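Local coordinates for protein cysteine desulfurase (Stenotrophomonas maltophilia, PDB 6WCI) that probably removes sulfur from L-cysteine to give L-alanine and pass the sulfur on to a carrier, using pyridoxal 5'-phosphate as cofactor, at residues 205-210 against 217-222; 135-140 against 178-183. One frame throughout, in Å; residues are numbered along the deposited sequence.

Contact 1 (205-210 against 217-222)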
# COMPACT_ATOMS: atom_id res chain seq x y z
N GLU B 205 -13.29 -27.37 -9.62
CA GLU B 205 -13.11 -28.79 -9.33
C GLU B 205 -12.13 -29.00 -8.18
O GLU B 205 -12.41 -29.73 -7.22
CB GLU B 205 -12.64 -29.52 -10.59
N ILE B 206 -10.98 -28.32 -8.24
CA ILE B 206 -9.93 -28.49 -7.23
C ILE B 206 -10.44 -28.12 -5.84
O ILE B 206 -10.25 -28.86 -4.87
CB ILE B 206 -8.69 -27.67 -7.61
CG1 ILE B 206 -7.98 -28.32 -8.80
CG2 ILE B 206 -7.75 -27.51 -6.43
CD1 ILE B 206 -7.22 -27.33 -9.66
N CYS B 207 -11.09 -26.96 -5.72
CA CYS B 207 -11.55 -26.52 -4.41
C CYS B 207 -12.64 -27.41 -3.85
O CYS B 207 -12.72 -27.60 -2.64
CB CYS B 207 -12.03 -25.08 -4.48
SG CYS B 207 -10.68 -23.94 -4.74
N ARG B 208 -13.50 -27.96 -4.71
CA ARG B 208 -14.51 -28.89 -4.23
C ARG B 208 -13.85 -30.14 -3.66
O ARG B 208 -14.28 -30.67 -2.63
CB ARG B 208 -15.47 -29.27 -5.35
CG ARG B 208 -16.45 -30.37 -4.96
CD ARG B 208 -17.12 -31.00 -6.17
NE ARG B 208 -16.16 -31.59 -7.09
CZ ARG B 208 -15.96 -31.17 -8.34
NH1 ARG B 208 -16.67 -30.16 -8.82
NH2 ARG B 208 -15.06 -31.77 -9.11
N GLU B 209 -12.80 -30.64 -4.32
CA GLU B 209 -12.12 -31.83 -3.83
C GLU B 209 -11.28 -31.51 -2.60
O GLU B 209 -11.18 -32.33 -1.68
CB GLU B 209 -11.26 -32.43 -4.94
CG GLU B 209 -10.60 -33.74 -4.59
CD GLU B 209 -11.60 -34.84 -4.26
OE1 GLU B 209 -12.63 -34.95 -4.96
OE2 GLU B 209 -11.34 -35.60 -3.29
N ALA B 210 -10.69 -30.31 -2.56
CA ALA B 210 -9.96 -29.92 -1.36
C ALA B 210 -10.90 -29.82 -0.16
O ALA B 210 -10.62 -30.38 0.90
CB ALA B 210 -9.24 -28.59 -1.60
N THR B 217 -8.08 -23.80 0.76
CA THR B 217 -7.55 -23.38 -0.53
C THR B 217 -7.32 -21.87 -0.55
O THR B 217 -8.23 -21.10 -0.25
CB THR B 217 -8.49 -23.77 -1.68
OG1 THR B 217 -9.83 -23.36 -1.38
CG2 THR B 217 -8.45 -25.26 -1.90
N VAL B 218 -6.10 -21.48 -0.93
CA VAL B 218 -5.74 -20.09 -1.21
C VAL B 218 -5.50 -19.97 -2.71
O VAL B 218 -4.52 -20.52 -3.24
CB VAL B 218 -4.52 -19.65 -0.40
CG1 VAL B 218 -4.21 -18.20 -0.67
CG2 VAL B 218 -4.75 -19.90 1.10
N VAL B 219 -6.38 -19.27 -3.41
CA VAL B 219 -6.35 -19.20 -4.87
C VAL B 219 -5.79 -17.85 -5.28
O VAL B 219 -6.31 -16.80 -4.88
CB VAL B 219 -7.73 -19.45 -5.48
CG1 VAL B 219 -7.69 -19.27 -6.98
CG2 VAL B 219 -8.24 -20.84 -5.13
N ASP B 220 -4.72 -17.88 -6.08
CA ASP B 220 -4.08 -16.68 -6.60
C ASP B 220 -4.75 -16.30 -7.91
O ASP B 220 -4.55 -16.95 -8.94
CB ASP B 220 -2.58 -16.93 -6.78
CG ASP B 220 -1.83 -15.72 -7.27
OD1 ASP B 220 -2.45 -14.70 -7.66
OD2 ASP B 220 -0.58 -15.80 -7.24
N GLY B 221 -5.56 -15.24 -7.88
CA GLY B 221 -6.29 -14.87 -9.07
C GLY B 221 -5.68 -13.71 -9.84
O GLY B 221 -6.38 -13.08 -10.65
N SER B 222 -4.39 -13.44 -9.63
CA SER B 222 -3.80 -12.20 -10.14
C SER B 222 -3.83 -12.13 -11.66
O SER B 222 -3.96 -11.03 -12.22
CB SER B 222 -2.35 -12.05 -9.67
OG SER B 222 -2.24 -12.33 -8.29
O HOH W 1 -11.68 -25.34 -1.15

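Contact 2 (135-140 against 178-183)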
# COMPACT_ATOMS: atom_id res chain seq x y z
N VAL B 135 1.08 -30.31 6.49
CA VAL B 135 1.63 -30.15 5.15
C VAL B 135 0.91 -29.01 4.46
O VAL B 135 -0.32 -28.94 4.51
CB VAL B 135 1.52 -31.45 4.35
CG1 VAL B 135 1.94 -31.22 2.88
CG2 VAL B 135 2.38 -32.51 5.01
N ILE B 136 1.69 -28.11 3.86
CA ILE B 136 1.18 -27.10 2.95
C ILE B 136 1.50 -27.57 1.53
O ILE B 136 2.66 -27.85 1.20
CB ILE B 136 1.82 -25.73 3.21
CG1 ILE B 136 1.60 -25.29 4.67
CG2 ILE B 136 1.30 -24.67 2.22
CD1 ILE B 136 2.39 -24.05 5.05
N LEU B 137 0.47 -27.68 0.70
CA LEU B 137 0.63 -28.18 -0.66
C LEU B 137 0.60 -26.99 -1.60
O LEU B 137 -0.34 -26.20 -1.57
CB LEU B 137 -0.46 -29.20 -0.99
CG LEU B 137 -0.34 -29.95 -2.32
CD1 LEU B 137 0.93 -30.77 -2.34
CD2 LEU B 137 -1.56 -30.83 -2.56
N ILE B 138 1.66 -26.84 -2.40
CA ILE B 138 1.85 -25.70 -3.30
C ILE B 138 2.14 -26.24 -4.69
O ILE B 138 2.98 -27.13 -4.83
CB ILE B 138 3.03 -24.81 -2.84
CG1 ILE B 138 2.92 -24.49 -1.33
CG2 ILE B 138 3.14 -23.56 -3.72
CD1 ILE B 138 4.10 -23.70 -0.80
N THR B 139 1.49 -25.68 -5.71
CA THR B 139 1.71 -26.22 -7.06
C THR B 139 3.04 -25.74 -7.63
O THR B 139 3.55 -24.67 -7.28
CB THR B 139 0.59 -25.83 -8.03
OG1 THR B 139 0.96 -24.64 -8.74
CG2 THR B 139 -0.71 -25.62 -7.31
N ARG B 140 3.59 -26.56 -8.53
CA ARG B 140 4.84 -26.27 -9.22
C ARG B 140 4.82 -24.94 -9.98
O ARG B 140 5.88 -24.35 -10.21
CB ARG B 140 5.15 -27.43 -10.18
CG ARG B 140 6.33 -27.24 -11.10
CD ARG B 140 7.62 -27.09 -10.33
NE ARG B 140 7.91 -28.27 -9.52
CZ ARG B 140 9.06 -28.45 -8.88
NH1 ARG B 140 10.01 -27.53 -8.95
NH2 ARG B 140 9.25 -29.55 -8.15
N ARG B 178 -4.69 -35.29 -6.42
CA ARG B 178 -5.51 -36.11 -5.54
C ARG B 178 -4.65 -37.04 -4.69
O ARG B 178 -4.88 -37.20 -3.49
CB ARG B 178 -6.52 -36.92 -6.34
CG ARG B 178 -7.78 -36.16 -6.70
CD ARG B 178 -8.75 -37.04 -7.47
NE ARG B 178 -8.37 -37.19 -8.87
CZ ARG B 178 -8.65 -36.30 -9.82
NH1 ARG B 178 -9.32 -35.20 -9.50
NH2 ARG B 178 -8.27 -36.51 -11.07
N ALA B 179 -3.64 -37.66 -5.31
CA ALA B 179 -2.76 -38.53 -4.54
C ALA B 179 -1.98 -37.75 -3.50
O ALA B 179 -1.62 -38.30 -2.45
CB ALA B 179 -1.80 -39.27 -5.48
N ALA B 180 -1.73 -36.46 -3.76
CA ALA B 180 -0.96 -35.62 -2.84
C ALA B 180 -1.80 -35.05 -1.71
O ALA B 180 -1.23 -34.60 -0.71
CB ALA B 180 -0.31 -34.46 -3.60
N MET B 181 -3.13 -35.06 -1.84
CA MET B 181 -4.02 -34.46 -0.84
C MET B 181 -4.39 -35.49 0.23
O MET B 181 -5.52 -35.98 0.32
CB MET B 181 -5.26 -33.89 -1.52
CG MET B 181 -5.01 -32.66 -2.35
SD MET B 181 -6.56 -31.92 -2.92
CE MET B 181 -7.23 -33.27 -3.86
N THR B 182 -3.40 -35.81 1.06
CA THR B 182 -3.55 -36.76 2.16
C THR B 182 -4.04 -36.04 3.41
O THR B 182 -4.06 -34.81 3.46
CB THR B 182 -2.22 -37.46 2.41
OG1 THR B 182 -1.20 -36.46 2.60
CG2 THR B 182 -1.86 -38.36 1.23
N PRO B 183 -4.46 -36.78 4.44
CA PRO B 183 -5.02 -36.11 5.63
C PRO B 183 -4.09 -35.12 6.31
O PRO B 183 -4.59 -34.22 7.00
CB PRO B 183 -5.37 -37.28 6.56
CG PRO B 183 -5.66 -38.39 5.63
CD PRO B 183 -4.70 -38.24 4.49

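Contact 1 (205-210 against 217-222)
Thr217 OG1 is the polar atom that joins strand to helix. A water lies 2.7 Å from Thr217 OG1 and 2.9 Å from Cys207 O, to which it probably donates, so it bridges the two segments. Cys207 SG comes within 3.5 Å of Thr217 OG1 as well. The Thr217 hydroxyl sits between its own backbone N and carbonyl carbon (chi1 50°). This rotation leaves CG2 beside the backbone N, where it meets the helix. Thr217 CG2 presses on Ala210 CB at 3.4 Å, which is tight for two carbons. The methyl also lies near Cys207 SG, so Thr217 packs on two residues about one turn apart.

Cys207 SG also reaches along the strand to Val219 CG2, at 4.0 Å. Further on, Asp220 OD1 accepts from Ser222 N at 3.0 Å with an N-H...O angle of 156°. The bond forms an Asx turn and meets the anti side of the carboxylate, somewhat out of its plane. Asp220 OD2 lies close to N1 of the modified lysine at position 246, which carries the cofactor. This is consistent with the aspartate that faces the pyridine nitrogen in fold type I enzymes.

Helix segment 205-210 and strand segment 217-220 run nearly antiparallel, at 166°, and their axes approach to 9.8 Å. They belong to the second and third elements of a beta-alpha-beta crossover that starts with strand 185-191. Strand 216-220 lies between that strand and strand 239-243, bonded to both through its backbone.

Contact 2 (135-140 against 178-183)
Ala180, in the last turn of helix 174-180, turns its methyl toward Leu137 of the strand. Ala180 CB lies 4.0 Å from Leu137 CD2. It is nearly as close to Leu137 CD1, at 4.1 Å, so the methyl is set against both branches of the leucine fork. Leu137 holds its CG anti to the backbone N (chi1 -173°), which extends the fork from the sheet toward the helix end.

Met181 follows and is the first residue to leave the helical conformation. It forms the centre of an inverse gamma turn. Met181 N still bonds to Arg178 O at 3.2 Å. Its CG touches Leu137 CD2 at 3.9 Å, and the two side chains cross at about a right angle. Beyond CG the methionine leads away from the strand; the bend at chi3 (-60°) sets only CE.

The helix belongs to a beta-alpha-beta crossover from strand 160-164 to strand 185-191. Strand 135-139 lies between those two parallel strands, so the crossover passes over it. Leu137 faces the helix from this middle strand, and its side chain also touches Arg162 and Val185, one on each neighbouring strand.

Thr182 carries the chain on toward the sheet. Its OG1 is hydrogen-bonded to Arg162 NH1 and to Glu184 OE2. Pro183, just ahead of strand 185-191, accepts at its backbone O from Lys186 NZ in that strand.

Both contacts pack a helix against the same seven-stranded mixed sheet, and their centres are about 12 Å apart. They come in series along the chain: contact 2 closes at residue 183, and contact 1 opens at residue 205. Strand 185-191 lies between strands 135-139 and 216-220 in the sheet and joins the two helical crossovers. The contacts also meet directly. Met181 CE packs on Glu209 CG at 3.5 Å, and Met181 SD lies 4.2 Å from Ala210 CA, so helix 203-212 lies against the end of helix 174-180. The two helices lie side by side on one face of the sheet, with contact 1 leading to the cofactor at its strand end.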